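Local coordinates for protein transcriptional activator, putative (Pyrococcus furiosus, PDB 1RTW) that is of unsettled function, named a putative transcriptional activator, and has the all-helical fold of the TENA/THI-4/PQQC family, here assembled as four chains, at residues V47-A50 and L51-M54; S72-Y75 and I76-E79; F83-K86 and A87-G91; L115-F118 and L119-F122; Y132-A135 and W136-V139. All blocks are in the same frame, centred on the assembly; numbering follows the deposited sequence.

Interaction 1. Residues V47-A50 and L51-M54; sequences VKNA and LRFM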
loop_
_atom_site.group_PDB
_atom_site.type_symbol
_atom_site.label_atom_id
_atom_site.label_comp_id
_atom_site.label_asym_id
_atom_site.label_seq_id
_atom_site.Cartn_x
_atom_site.Cartn_y
_atom_site.Cartn_z
ATOM N N VAL B 47 -0.637 -2.288 -20.325
ATOM C CA VAL B 47 -0.093 -0.927 -20.306
ATOM C C VAL B 47 -0.756 -0.070 -19.235
ATOM O O VAL B 47 -0.076 0.641 -18.492
ATOM C CB VAL B 47 -0.216 -0.260 -21.697
ATOM C CG1 VAL B 47 0.134 1.214 -21.615
ATOM C CG2 VAL B 47 0.694 -0.973 -22.708
ATOM N N LYS B 48 -2.082 -0.158 -19.149
ATOM C CA LYS B 48 -2.836 0.601 -18.159
ATOM C C LYS B 48 -2.330 0.286 -16.756
ATOM O O LYS B 48 -2.094 1.185 -15.950
ATOM C CB LYS B 48 -4.339 0.274 -18.233
ATOM C CG LYS B 48 -5.090 0.968 -19.367
ATOM C CD LYS B 48 -6.597 0.734 -19.303
ATOM C CE LYS B 48 -6.948 -0.732 -19.525
ATOM N NZ LYS B 48 -8.422 -0.961 -19.536
ATOM N N ASN B 49 -2.133 -0.997 -16.485
ATOM C CA ASN B 49 -1.686 -1.421 -15.171
ATOM C C ASN B 49 -0.212 -1.219 -14.947
ATOM O O ASN B 49 0.238 -1.110 -13.812
ATOM C CB ASN B 49 -2.098 -2.855 -14.926
ATOM C CG ASN B 49 -3.581 -2.979 -14.726
ATOM O OD1 ASN B 49 -4.118 -2.490 -13.729
ATOM N ND2 ASN B 49 -4.265 -3.597 -15.684
ATOM N N ALA B 50 0.535 -1.145 -16.039
ATOM C CA ALA B 50 1.965 -0.916 -15.955
ATOM C C ALA B 50 2.159 0.541 -15.484
ATOM O O ALA B 50 3.121 0.872 -14.787
ATOM C CB ALA B 50 2.603 -1.155 -17.313
ATOM N N LEU B 51 1.206 1.393 -15.843
ATOM C CA LEU B 51 1.206 2.792 -15.449
ATOM C C LEU B 51 0.987 2.871 -13.930
ATOM O O LEU B 51 1.654 3.632 -13.242
ATOM C CB LEU B 51 0.073 3.516 -16.175
ATOM C CG LEU B 51 0.366 4.593 -17.220
ATOM C CD1 LEU B 51 1.716 4.429 -17.828
ATOM C CD2 LEU B 51 -0.724 4.554 -18.271
ATOM N N ARG B 52 0.026 2.094 -13.437
ATOM C CA ARG B 52 -0.292 2.025 -12.014
ATOM C C ARG B 52 0.920 1.497 -11.249
ATOM O O ARG B 52 1.212 1.940 -10.142
ATOM C CB ARG B 52 -1.482 1.081 -11.784
ATOM C CG ARG B 52 -2.799 1.586 -12.321
ATOM C CD ARG B 52 -3.972 0.800 -11.766
ATOM N NE ARG B 52 -5.248 1.422 -12.116
ATOM C CZ ARG B 52 -5.991 1.056 -13.156
ATOM N NH1 ARG B 52 -5.581 0.068 -13.938
ATOM N NH2 ARG B 52 -7.140 1.671 -13.426
ATOM N N PHE B 53 1.612 0.538 -11.852
ATOM C CA PHE B 53 2.805 -0.078 -11.269
ATOM C C PHE B 53 3.899 0.977 -11.083
ATOM O O PHE B 53 4.571 1.023 -10.056
ATOM C CB PHE B 53 3.285 -1.197 -12.198
ATOM C CG PHE B 53 4.714 -1.593 -11.999
ATOM C CD1 PHE B 53 5.073 -2.439 -10.952
ATOM C CD2 PHE B 53 5.696 -1.168 -12.891
ATOM C CE1 PHE B 53 6.382 -2.863 -10.794
ATOM C CE2 PHE B 53 7.017 -1.590 -12.741
ATOM C CZ PHE B 53 7.360 -2.445 -11.683
HETATM N N MSE B 54 4.070 1.813 -12.101
HETATM C CA MSE B 54 5.050 2.884 -12.075
HETATM C C MSE B 54 4.677 3.956 -11.061
HETATM O O MSE B 54 5.548 4.590 -10.472
HETATM C CB MSE B 54 5.160 3.525 -13.459
HETATM C CG MSE B 54 5.700 2.623 -14.540
HETATM SE SE MSE B 54 5.494 3.437 -16.272
HETATM C CE MSE B 54 6.932 4.719 -16.118
#
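N49 and R52, three residues apart on one helix, meet through their polar ends: NH1 of R52 donates to OD1 of N49 at 3.0 Å. The bond is bent. The donor sits well above the plane of the amide carbonyl, while OD1 lies at the edge of the guanidinium, somewhat tilted from its plane, and the two flat groups are turned 38° against each other. R52 gets there with a chain extended from CG to NE, CG lying anti to its own carbonyl carbon (chi1 -68°), and its NH2 goes on to D63 and the A61 carbonyl of the second subunit. The amide of N49 is held at its other end too, ND2 bonding to the Y45 carbonyl, which limits its rotation.

Packing is closer around the carbonyl of A50. It accepts from the backbone N of M54, a selenomethionine, at 3.0 Å, and CG of M54 lies 3.1 Å from the same A50 O. That oxygen also lies at the edge of the F53 ring, near its plane, with CD2 of F53 at 3.8 Å. K48 is the looser, partly exposed member; its NZ pairs with D63 of the second subunit.

Helix 33-60 thus shares its sides among several partners: L51 and M54 pack on I76 of helix 66-89, F53 on helices 100-115 and 118-142, while K48, R52 and, through M58, L51 meet the second subunit.

Interaction 2. Residues S72-Y75 and I76-E79; sequences SIYY and ISKE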
loop_
_atom_site.group_PDB
_atom_site.type_symbol
_atom_site.label_atom_id
_atom_site.label_comp_id
_atom_site.label_asym_id
_atom_site.label_seq_id
_atom_site.Cartn_x
_atom_site.Cartn_y
_atom_site.Cartn_z
ATOM N N SER B 72 8.360 9.995 -17.077
ATOM C CA SER B 72 8.193 8.644 -17.602
ATOM C C SER B 72 6.739 8.222 -17.639
ATOM O O SER B 72 6.274 7.682 -18.647
ATOM C CB SER B 72 9.001 7.638 -16.791
ATOM O OG SER B 72 10.369 7.943 -16.864
ATOM N N ILE B 73 6.019 8.459 -16.550
ATOM C CA ILE B 73 4.599 8.100 -16.502
ATOM C C ILE B 73 3.825 8.855 -17.580
ATOM O O ILE B 73 2.985 8.268 -18.277
ATOM C CB ILE B 73 4.001 8.366 -15.123
ATOM C CG1 ILE B 73 4.589 7.371 -14.122
ATOM C CG2 ILE B 73 2.477 8.259 -15.161
ATOM C CD1 ILE B 73 4.106 7.586 -12.692
ATOM N N TYR B 74 4.152 10.135 -17.753
ATOM C CA TYR B 74 3.501 10.956 -18.765
ATOM C C TYR B 74 3.827 10.385 -20.151
ATOM O O TYR B 74 2.938 10.220 -20.982
ATOM C CB TYR B 74 3.972 12.409 -18.659
ATOM C CG TYR B 74 3.312 13.339 -19.653
ATOM C CD1 TYR B 74 1.928 13.537 -19.645
ATOM C CD2 TYR B 74 4.062 13.987 -20.627
ATOM C CE1 TYR B 74 1.311 14.360 -20.592
ATOM C CE2 TYR B 74 3.458 14.810 -21.573
ATOM C CZ TYR B 74 2.086 14.990 -21.552
ATOM O OH TYR B 74 1.486 15.799 -22.489
ATOM N N TYR B 75 5.100 10.058 -20.369
ATOM C CA TYR B 75 5.574 9.483 -21.626
ATOM C C TYR B 75 4.871 8.151 -21.931
ATOM O O TYR B 75 4.225 8.016 -22.979
ATOM C CB TYR B 75 7.096 9.306 -21.554
ATOM C CG TYR B 75 7.740 8.590 -22.726
ATOM C CD1 TYR B 75 7.580 9.045 -24.041
ATOM C CD2 TYR B 75 8.523 7.450 -22.512
ATOM C CE1 TYR B 75 8.186 8.374 -25.115
ATOM C CE2 TYR B 75 9.133 6.777 -23.567
ATOM C CZ TYR B 75 8.968 7.237 -24.862
ATOM O OH TYR B 75 9.608 6.562 -25.885
ATOM N N ILE B 76 4.926 7.213 -20.983
ATOM C CA ILE B 76 4.297 5.897 -21.134
ATOM C C ILE B 76 2.767 5.988 -21.296
ATOM O O ILE B 76 2.170 5.158 -21.982
ATOM C CB ILE B 76 4.613 4.959 -19.921
ATOM C CG1 ILE B 76 6.114 4.900 -19.631
ATOM C CG2 ILE B 76 4.106 3.564 -20.172
ATOM C CD1 ILE B 76 6.966 4.717 -20.819
ATOM N N SER B 77 2.136 6.973 -20.652
ATOM C CA SER B 77 0.676 7.158 -20.749
ATOM C C SER B 77 0.243 7.451 -22.191
ATOM O O SER B 77 -0.909 7.216 -22.561
ATOM C CB SER B 77 0.199 8.312 -19.864
ATOM O OG SER B 77 0.593 9.566 -20.408
ATOM N N LYS B 78 1.168 7.976 -22.988
ATOM C CA LYS B 78 0.890 8.288 -24.387
ATOM C C LYS B 78 0.559 7.015 -25.164
ATOM O O LYS B 78 -0.222 7.049 -26.131
ATOM C CB LYS B 78 2.075 9.025 -25.017
ATOM C CG LYS B 78 1.858 10.523 -25.188
ATOM C CD LYS B 78 1.204 11.163 -23.967
ATOM C CE LYS B 78 0.689 12.570 -24.275
ATOM N NZ LYS B 78 -0.225 13.076 -23.208
ATOM N N GLU B 79 1.112 5.893 -24.690
ATOM C CA GLU B 79 0.888 4.575 -25.293
ATOM C C GLU B 79 -0.597 4.230 -25.316
ATOM O O GLU B 79 -1.050 3.517 -26.203
ATOM C CB GLU B 79 1.652 3.478 -24.532
ATOM C CG GLU B 79 3.166 3.534 -24.649
ATOM C CD GLU B 79 3.867 2.388 -23.918
ATOM O OE1 GLU B 79 3.188 1.478 -23.392
ATOM O OE2 GLU B 79 5.112 2.390 -23.874
#
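Hydrogen bonding between S72-Y75 and I76-E79 begins with the regular helical ladder, in which I76 N reaches S72 O at 2.7 Å in an almost straight bond and S77 N reaches I73 O at 2.8 Å. A side chain joins in at S77. Its OG stands between its own backbone N and carbonyl carbon (chi1 72°), a rotation that turns the hydroxyl back along the helix to donate to Y74 O at 2.5 Å. The amide of K78 bonds to Y75 O at 3.1 Å and, weakly, to Y74 O.

Apolar contact is made by I76, whose CD1 lies 3.6 Å from CD2 of Y75, meeting that ring obliquely. The isoleucine also packs on L51 and M54 of helix 33-60, and Y75 lies against helix 159-176.

The third kind is amine against ring. K78, bent at chi2, swings its NZ to 3.3 Å from CE1 of Y74, arriving obliquely. The Y74 ring also stacks on Y74 of the second subunit.

Chemically, then, this part of the helix is mixed. The hydroxyl of buried S77 donates to a carbonyl of its own helix, and the residue packs on A70 of the second subunit. Polar and apolar contacts alternate along the chain here: the Y74 ring has the amine of K78 beside it, whereas the ring of Y75 has the purely hydrocarbon end of I76.

Interaction 3. Residues F83-K86 and A87-G91; sequences FEKK and AQELG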
loop_
_atom_site.group_PDB
_atom_site.type_symbol
_atom_site.label_atom_id
_atom_site.label_comp_id
_atom_site.label_asym_id
_atom_site.label_seq_id
_atom_site.Cartn_x
_atom_site.Cartn_y
_atom_site.Cartn_z
ATOM N N PHE B 83 -2.782 2.878 -28.540
ATOM C CA PHE B 83 -3.602 1.673 -28.600
ATOM C C PHE B 83 -5.020 2.037 -29.025
ATOM O O PHE B 83 -5.627 1.348 -29.836
ATOM C CB PHE B 83 -3.653 0.970 -27.238
ATOM C CG PHE B 83 -2.522 0.018 -26.992
ATOM C CD1 PHE B 83 -2.723 -1.354 -27.102
ATOM C CD2 PHE B 83 -1.263 0.480 -26.616
ATOM C CE1 PHE B 83 -1.688 -2.255 -26.844
ATOM C CE2 PHE B 83 -0.222 -0.414 -26.355
ATOM C CZ PHE B 83 -0.440 -1.790 -26.471
ATOM N N GLU B 84 -5.537 3.127 -28.472
ATOM C CA GLU B 84 -6.889 3.583 -28.775
ATOM C C GLU B 84 -7.098 4.017 -30.224
ATOM O O GLU B 84 -8.142 3.732 -30.806
ATOM C CB GLU B 84 -7.281 4.703 -27.816
ATOM C CG GLU B 84 -7.440 4.226 -26.382
ATOM C CD GLU B 84 -7.158 5.304 -25.348
ATOM O OE1 GLU B 84 -6.877 6.467 -25.724
ATOM O OE2 GLU B 84 -7.207 4.974 -24.146
ATOM N N LYS B 85 -6.107 4.701 -30.795
ATOM C CA LYS B 85 -6.180 5.165 -32.181
ATOM C C LYS B 85 -6.275 3.921 -33.058
ATOM O O LYS B 85 -7.290 3.690 -33.725
ATOM C CB LYS B 85 -4.916 5.958 -32.556
ATOM C CG LYS B 85 -5.132 7.033 -33.623
ATOM C CD LYS B 85 -3.829 7.401 -34.325
ATOM C CE LYS B 85 -3.369 6.258 -35.226
ATOM N NZ LYS B 85 -1.974 6.402 -35.729
ATOM N N LYS B 86 -5.249 3.080 -32.962
ATOM C CA LYS B 86 -5.163 1.843 -33.725
ATOM C C LYS B 86 -6.442 1.017 -33.633
ATOM O O LYS B 86 -6.874 0.419 -34.613
ATOM C CB LYS B 86 -3.975 1.018 -33.234
ATOM C CG LYS B 86 -3.602 -0.111 -34.154
ATOM C CD LYS B 86 -3.170 0.447 -35.493
ATOM C CE LYS B 86 -2.852 -0.651 -36.487
ATOM N NZ LYS B 86 -2.515 -0.071 -37.814
ATOM N N ALA B 87 -7.065 1.013 -32.461
ATOM C CA ALA B 87 -8.293 0.257 -32.264
ATOM C C ALA B 87 -9.493 0.858 -33.009
ATOM O O ALA B 87 -10.404 0.135 -33.415
ATOM C CB ALA B 87 -8.589 0.122 -30.795
ATOM N N GLN B 88 -9.512 2.180 -33.140
ATOM C CA GLN B 88 -10.576 2.873 -33.865
ATOM C C GLN B 88 -10.491 2.547 -35.361
ATOM O O GLN B 88 -11.494 2.225 -36.007
ATOM C CB GLN B 88 -10.433 4.383 -33.689
ATOM C CG GLN B 88 -11.372 4.987 -32.670
ATOM C CD GLN B 88 -12.845 4.791 -33.023
ATOM O OE1 GLN B 88 -13.247 4.900 -34.186
ATOM N NE2 GLN B 88 -13.659 4.512 -32.011
ATOM N N GLU B 89 -9.279 2.668 -35.892
ATOM C CA GLU B 89 -8.977 2.409 -37.294
ATOM C C GLU B 89 -9.294 0.976 -37.690
ATOM O O GLU B 89 -9.688 0.717 -38.827
ATOM C CB GLU B 89 -7.504 2.712 -37.564
ATOM C CG GLU B 89 -7.098 4.118 -37.132
ATOM C CD GLU B 89 -5.632 4.430 -37.385
ATOM O OE1 GLU B 89 -5.326 5.604 -37.689
ATOM O OE2 GLU B 89 -4.787 3.515 -37.274
ATOM N N LEU B 90 -9.146 0.057 -36.743
ATOM C CA LEU B 90 -9.418 -1.351 -36.982
ATOM C C LEU B 90 -10.824 -1.768 -36.547
ATOM O O LEU B 90 -11.180 -2.943 -36.649
ATOM C CB LEU B 90 -8.378 -2.212 -36.261
ATOM C CG LEU B 90 -7.143 -2.727 -37.007
ATOM C CD1 LEU B 90 -6.551 -1.669 -37.913
ATOM C CD2 LEU B 90 -6.121 -3.216 -35.991
ATOM N N GLY B 91 -11.615 -0.812 -36.059
ATOM C CA GLY B 91 -12.971 -1.107 -35.608
ATOM C C GLY B 91 -13.001 -2.232 -34.589
ATOM O O GLY B 91 -13.907 -3.072 -34.575
#
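F83 meets A87 one turn on: its carbonyl O accepts from A87 N at 3.0 Å, and CB of A87 rests 3.3 Å from the same F83 O. The phenylalanine side chain itself leads away, packing edge-to-face with F152 and against helix 33-60. E84 follows, with E84 O taking the amide of Q88 at 3.1 Å while its carboxylate turns elsewhere, to the hydroxyl of Y44.

K85 brings the first charged pair. Its CG is anti to the backbone N (chi1 -151°), and the bend at chi3 lays CE rather than NZ against the carboxylate of E89, the two side chains crossing obliquely. CE of K85 is 3.2 Å from OE1 of E89, whereas NZ is 4.0 Å from OE1, a long salt bridge on the exposed side. The backbone is firmer, E89 N pointing at K85 O in a nearly straight bond.

K86 crosses E89 at about a right angle, its NZ staying 4.3 Å from OE2 of E89; that amine is instead bonded to the P148 carbonyl. Its aliphatic part serves as packing surface, with CE of K86 4.1 Å from CD1 of L90, and K86 O accepts L90 N at 3.1 Å.

The helix then stops. G91 takes positive phi, and with two bonds back into the last turn the end of helix 66-89 forms a Schellman motif, the classic C-terminal helix cap.

Interaction 4. Residues L115-F118 and L119-F122; sequences LGSF and LEGF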
loop_
_atom_site.group_PDB
_atom_site.type_symbol
_atom_site.label_atom_id
_atom_site.label_comp_id
_atom_site.label_asym_id
_atom_site.label_seq_id
_atom_site.Cartn_x
_atom_site.Cartn_y
_atom_site.Cartn_z
ATOM N N LEU B 115 4.445 -4.472 -2.015
ATOM C CA LEU B 115 5.081 -5.144 -0.892
ATOM C C LEU B 115 6.579 -5.378 -1.021
ATOM O O LEU B 115 7.239 -5.746 -0.051
ATOM C CB LEU B 115 4.370 -6.485 -0.647
ATOM C CG LEU B 115 2.831 -6.417 -0.640
ATOM C CD1 LEU B 115 2.239 -7.814 -0.480
ATOM C CD2 LEU B 115 2.320 -5.505 0.468
ATOM N N GLY B 116 7.120 -5.192 -2.216
ATOM C CA GLY B 116 8.543 -5.409 -2.391
ATOM C C GLY B 116 9.358 -4.187 -2.058
ATOM O O GLY B 116 8.812 -3.153 -1.695
ATOM N N SER B 117 10.677 -4.324 -2.139
ATOM C CA SER B 117 11.593 -3.212 -1.890
ATOM C C SER B 117 11.581 -2.334 -3.152
ATOM O O SER B 117 11.163 -2.790 -4.217
ATOM C CB SER B 117 13.001 -3.757 -1.686
ATOM O OG SER B 117 13.459 -4.372 -2.880
ATOM N N PHE B 118 12.068 -1.100 -3.045
ATOM C CA PHE B 118 12.095 -0.213 -4.207
ATOM C C PHE B 118 12.966 -0.820 -5.311
ATOM O O PHE B 118 12.605 -0.784 -6.493
ATOM C CB PHE B 118 12.615 1.178 -3.828
ATOM C CG PHE B 118 12.603 2.158 -4.970
ATOM C CD1 PHE B 118 11.405 2.555 -5.546
ATOM C CD2 PHE B 118 13.789 2.681 -5.476
ATOM C CE1 PHE B 118 11.382 3.445 -6.597
ATOM C CE2 PHE B 118 13.776 3.579 -6.534
ATOM C CZ PHE B 118 12.571 3.959 -7.094
ATOM N N LEU B 119 14.074 -1.435 -4.891
ATOM C CA LEU B 119 15.031 -2.076 -5.781
ATOM C C LEU B 119 14.366 -3.160 -6.630
ATOM O O LEU B 119 14.598 -3.256 -7.837
ATOM C CB LEU B 119 16.177 -2.681 -4.956
ATOM C CG LEU B 119 17.216 -3.477 -5.757
ATOM C CD1 LEU B 119 18.016 -2.540 -6.668
ATOM C CD2 LEU B 119 18.138 -4.259 -4.818
ATOM N N GLU B 120 13.591 -4.021 -5.983
ATOM C CA GLU B 120 12.878 -5.074 -6.700
ATOM C C GLU B 120 11.908 -4.442 -7.708
ATOM O O GLU B 120 11.812 -4.869 -8.865
ATOM C CB GLU B 120 12.089 -5.928 -5.717
ATOM C CG GLU B 120 12.933 -6.792 -4.765
ATOM C CD GLU B 120 12.064 -7.569 -3.778
ATOM O OE1 GLU B 120 11.509 -6.952 -2.837
ATOM O OE2 GLU B 120 11.918 -8.798 -3.951
ATOM N N GLY B 121 11.210 -3.404 -7.259
ATOM C CA GLY B 121 10.262 -2.726 -8.113
ATOM C C GLY B 121 10.928 -2.106 -9.325
ATOM O O GLY B 121 10.486 -2.307 -10.457
ATOM N N PHE B 122 12.000 -1.361 -9.088
ATOM C CA PHE B 122 12.722 -0.713 -10.170
ATOM C C PHE B 122 13.359 -1.756 -11.085
ATOM O O PHE B 122 13.450 -1.550 -12.292
ATOM C CB PHE B 122 13.768 0.268 -9.628
ATOM C CG PHE B 122 14.054 1.409 -10.564
ATOM C CD1 PHE B 122 13.215 2.509 -10.606
ATOM C CD2 PHE B 122 15.124 1.358 -11.447
ATOM C CE1 PHE B 122 13.430 3.539 -11.517
ATOM C CE2 PHE B 122 15.347 2.385 -12.358
ATOM C CZ PHE B 122 14.495 3.477 -12.395
#
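A capping box opens helix 118-142, with S117 at the N-cap and E120 three residues further on each bonding to the other's backbone. OG of S117 accepts from E120 N at 3.1 Å, and in return OE1 of E120 accepts from S117 N at 2.8 Å. Both bonds are close to straight. The serine reaches its place with its hydroxyl rotated in over the backbone, flanked by N and C of the same residue (chi1 64°), while the glutamate, with CG beside its own backbone N and extended beyond it, reaches back to the start of the helix. OE1 uses its anti lone pair, the one away from OE2, for the amide; the hydroxyl of S117 also donates to OE1, at 3.2 Å, arriving on the same anti side but tilted from the carboxylate plane. One carboxylate oxygen is thus gripped by two donors, which fixes the rotation of the group, and its negative charge at the amino end of a helix would probably be eased by the helix dipole.

Behind the box the first full turn closes as G121 N bonds to S117 O and F122 N to F118 O, the latter at 2.7 Å. The F118 and F122 side chains lie side by side and point the same way, CZ of F118 3.9 Å from CD1 of F122, with ring planes oblique at 41°.

The two phenylalanines pack on helix 159-176, through L175 for F118 and I168, I171 and L172 for F122. L119 and E120 face helix 181-201, and G116, just after helix 100-115, bonds through its carbonyl to K60 of helix 33-60.

Interaction 5. Residues Y132-A135 and W136-V139; sequences YYEA and WKWV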
loop_
_atom_site.group_PDB
_atom_site.type_symbol
_atom_site.label_atom_id
_atom_site.label_comp_id
_atom_site.label_asym_id
_atom_site.label_seq_id
_atom_site.Cartn_x
_atom_site.Cartn_y
_atom_site.Cartn_z
ATOM N N TYR B 132 10.841 -5.148 -24.003
ATOM C CA TYR B 132 10.098 -4.659 -25.158
ATOM C C TYR B 132 10.970 -3.908 -26.147
ATOM O O TYR B 132 10.737 -3.964 -27.362
ATOM C CB TYR B 132 8.909 -3.808 -24.720
ATOM C CG TYR B 132 7.587 -4.482 -24.979
ATOM C CD1 TYR B 132 6.485 -3.752 -25.408
ATOM C CD2 TYR B 132 7.449 -5.864 -24.833
ATOM C CE1 TYR B 132 5.267 -4.385 -25.694
ATOM C CE2 TYR B 132 6.239 -6.504 -25.119
ATOM C CZ TYR B 132 5.152 -5.762 -25.547
ATOM O OH TYR B 132 3.955 -6.402 -25.818
ATOM N N TYR B 133 11.989 -3.229 -25.628
ATOM C CA TYR B 133 12.911 -2.489 -26.477
ATOM C C TYR B 133 13.629 -3.476 -27.394
ATOM O O TYR B 133 13.688 -3.272 -28.604
ATOM C CB TYR B 133 13.914 -1.705 -25.629
ATOM C CG TYR B 133 14.935 -0.922 -26.432
ATOM C CD1 TYR B 133 14.549 -0.108 -27.494
ATOM C CD2 TYR B 133 16.292 -1.009 -26.130
ATOM C CE1 TYR B 133 15.493 0.601 -28.239
ATOM C CE2 TYR B 133 17.248 -0.308 -26.862
ATOM C CZ TYR B 133 16.848 0.497 -27.914
ATOM O OH TYR B 133 17.799 1.207 -28.624
ATOM N N GLU B 134 14.114 -4.571 -26.821
ATOM C CA GLU B 134 14.815 -5.594 -27.594
ATOM C C GLU B 134 13.927 -6.316 -28.609
ATOM O O GLU B 134 14.308 -6.465 -29.774
ATOM C CB GLU B 134 15.474 -6.612 -26.659
ATOM C CG GLU B 134 16.629 -6.047 -25.842
ATOM C CD GLU B 134 17.749 -5.492 -26.702
ATOM O OE1 GLU B 134 18.061 -6.096 -27.750
ATOM O OE2 GLU B 134 18.322 -4.448 -26.332
ATOM N N ALA B 135 12.736 -6.731 -28.177
ATOM C CA ALA B 135 11.798 -7.449 -29.042
ATOM C C ALA B 135 11.387 -6.649 -30.263
ATOM O O ALA B 135 11.448 -7.140 -31.387
ATOM C CB ALA B 135 10.570 -7.863 -28.255
ATOM N N TRP B 136 10.971 -5.410 -30.035
ATOM C CA TRP B 136 10.546 -4.550 -31.120
ATOM C C TRP B 136 11.731 -4.069 -31.952
ATOM O O TRP B 136 11.576 -3.729 -33.122
ATOM C CB TRP B 136 9.693 -3.405 -30.577
ATOM C CG TRP B 136 8.406 -3.935 -30.022
ATOM C CD1 TRP B 136 8.111 -4.171 -28.705
ATOM C CD2 TRP B 136 7.280 -4.401 -30.773
ATOM N NE1 TRP B 136 6.880 -4.758 -28.594
ATOM C CE2 TRP B 136 6.348 -4.910 -29.839
ATOM C CE3 TRP B 136 6.971 -4.436 -32.134
ATOM C CZ2 TRP B 136 5.125 -5.460 -30.238
ATOM C CZ3 TRP B 136 5.755 -4.984 -32.526
ATOM C CH2 TRP B 136 4.847 -5.483 -31.578
ATOM N N LYS B 137 12.920 -4.089 -31.360
ATOM C CA LYS B 137 14.123 -3.692 -32.083
ATOM C C LYS B 137 14.411 -4.831 -33.064
ATOM O O LYS B 137 14.749 -4.593 -34.225
ATOM C CB LYS B 137 15.295 -3.497 -31.118
ATOM C CG LYS B 137 16.404 -2.611 -31.660
ATOM C CD LYS B 137 17.338 -2.129 -30.556
ATOM C CE LYS B 137 18.039 -3.284 -29.852
ATOM N NZ LYS B 137 18.938 -2.808 -28.762
ATOM N N TRP B 138 14.221 -6.066 -32.598
ATOM C CA TRP B 138 14.426 -7.237 -33.434
ATOM C C TRP B 138 13.478 -7.159 -34.622
ATOM O O TRP B 138 13.868 -7.416 -35.759
ATOM C CB TRP B 138 14.148 -8.524 -32.659
ATOM C CG TRP B 138 14.483 -9.768 -33.454
ATOM C CD1 TRP B 138 15.661 -10.453 -33.438
ATOM C CD2 TRP B 138 13.647 -10.436 -34.412
ATOM N NE1 TRP B 138 15.618 -11.500 -34.328
ATOM C CE2 TRP B 138 14.396 -11.510 -34.938
ATOM C CE3 TRP B 138 12.345 -10.224 -34.878
ATOM C CZ2 TRP B 138 13.877 -12.381 -35.909
ATOM C CZ3 TRP B 138 11.831 -11.090 -35.844
ATOM C CH2 TRP B 138 12.601 -12.154 -36.350
ATOM N N VAL B 139 12.225 -6.815 -34.344
ATOM C CA VAL B 139 11.222 -6.699 -35.389
ATOM C C VAL B 139 11.599 -5.644 -36.429
ATOM O O VAL B 139 11.504 -5.898 -37.626
ATOM C CB VAL B 139 9.831 -6.403 -34.799
ATOM C CG1 VAL B 139 8.846 -6.094 -35.905
ATOM C CG2 VAL B 139 9.340 -7.602 -34.008
#
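W136 presents the edge of its indole to the face of Y132, one helical turn earlier. The two side chains run side by side in the same direction, yet their rings are turned 72° apart, with the phenol and the five-membered ring of the indole 4.5 Å between centroids: an edge-to-face pair. NE1 of W136 leads, lying over the phenol toward its rim and 3.3 Å from CE1 of Y132. W136 has CG anti to its carbonyl carbon (chi1 -66°), which brings CD1 to 3.0 Å from Y132 O; that oxygen lies at the indole edge, near its plane, and also accepts the amide of W136.

On another side of the helix, K137 meets two partners. Its chain, bent at chi3, passes obliquely over the face of Y133, CD standing 4.2 Å from the ring centroid in a CH-pi contact. The lysine also runs alongside E134, itself bent at chi2, and NZ of K137 makes a salt bridge to OE2 of E134 at 3.0 Å. The amine meets the oxygen from above the carboxylate plane, 35° out of it, and that oxygen has a second cation in K130, so the carboxylate is probably well stabilised as an anion.

Y132 bonds through OH to W39, and its ring meets W156 edge-to-face and also lies against W202; W136 in turn meets W156. Such an aromatic cluster inside a helical bundle, with a phosphate ion, probably from the crystallisation liquor, about 4 Å from the Y132 side chain, is consistent with a pocket lined by helix 118-142.

All five contacts are local, yet their chemistry follows their place. Interactions 1 and 2 lie on successive helices 33-60 and 66-89, which pack directly (CD1 of L51 to CG2 of I76, 3.5 Å); both are largely buried and both touch the second subunit. Interaction 3, further along helix 66-89, is a more exposed helix end with one long salt bridge, touching interaction 1 through F83 and V47. Interactions 4 and 5 share helix 118-142, their centres about 25 Å apart on opposite sides of the chain's centre: the first caps the helix start through polar bonds, the second sets buried aromatic rings beside a partly exposed salt bridge.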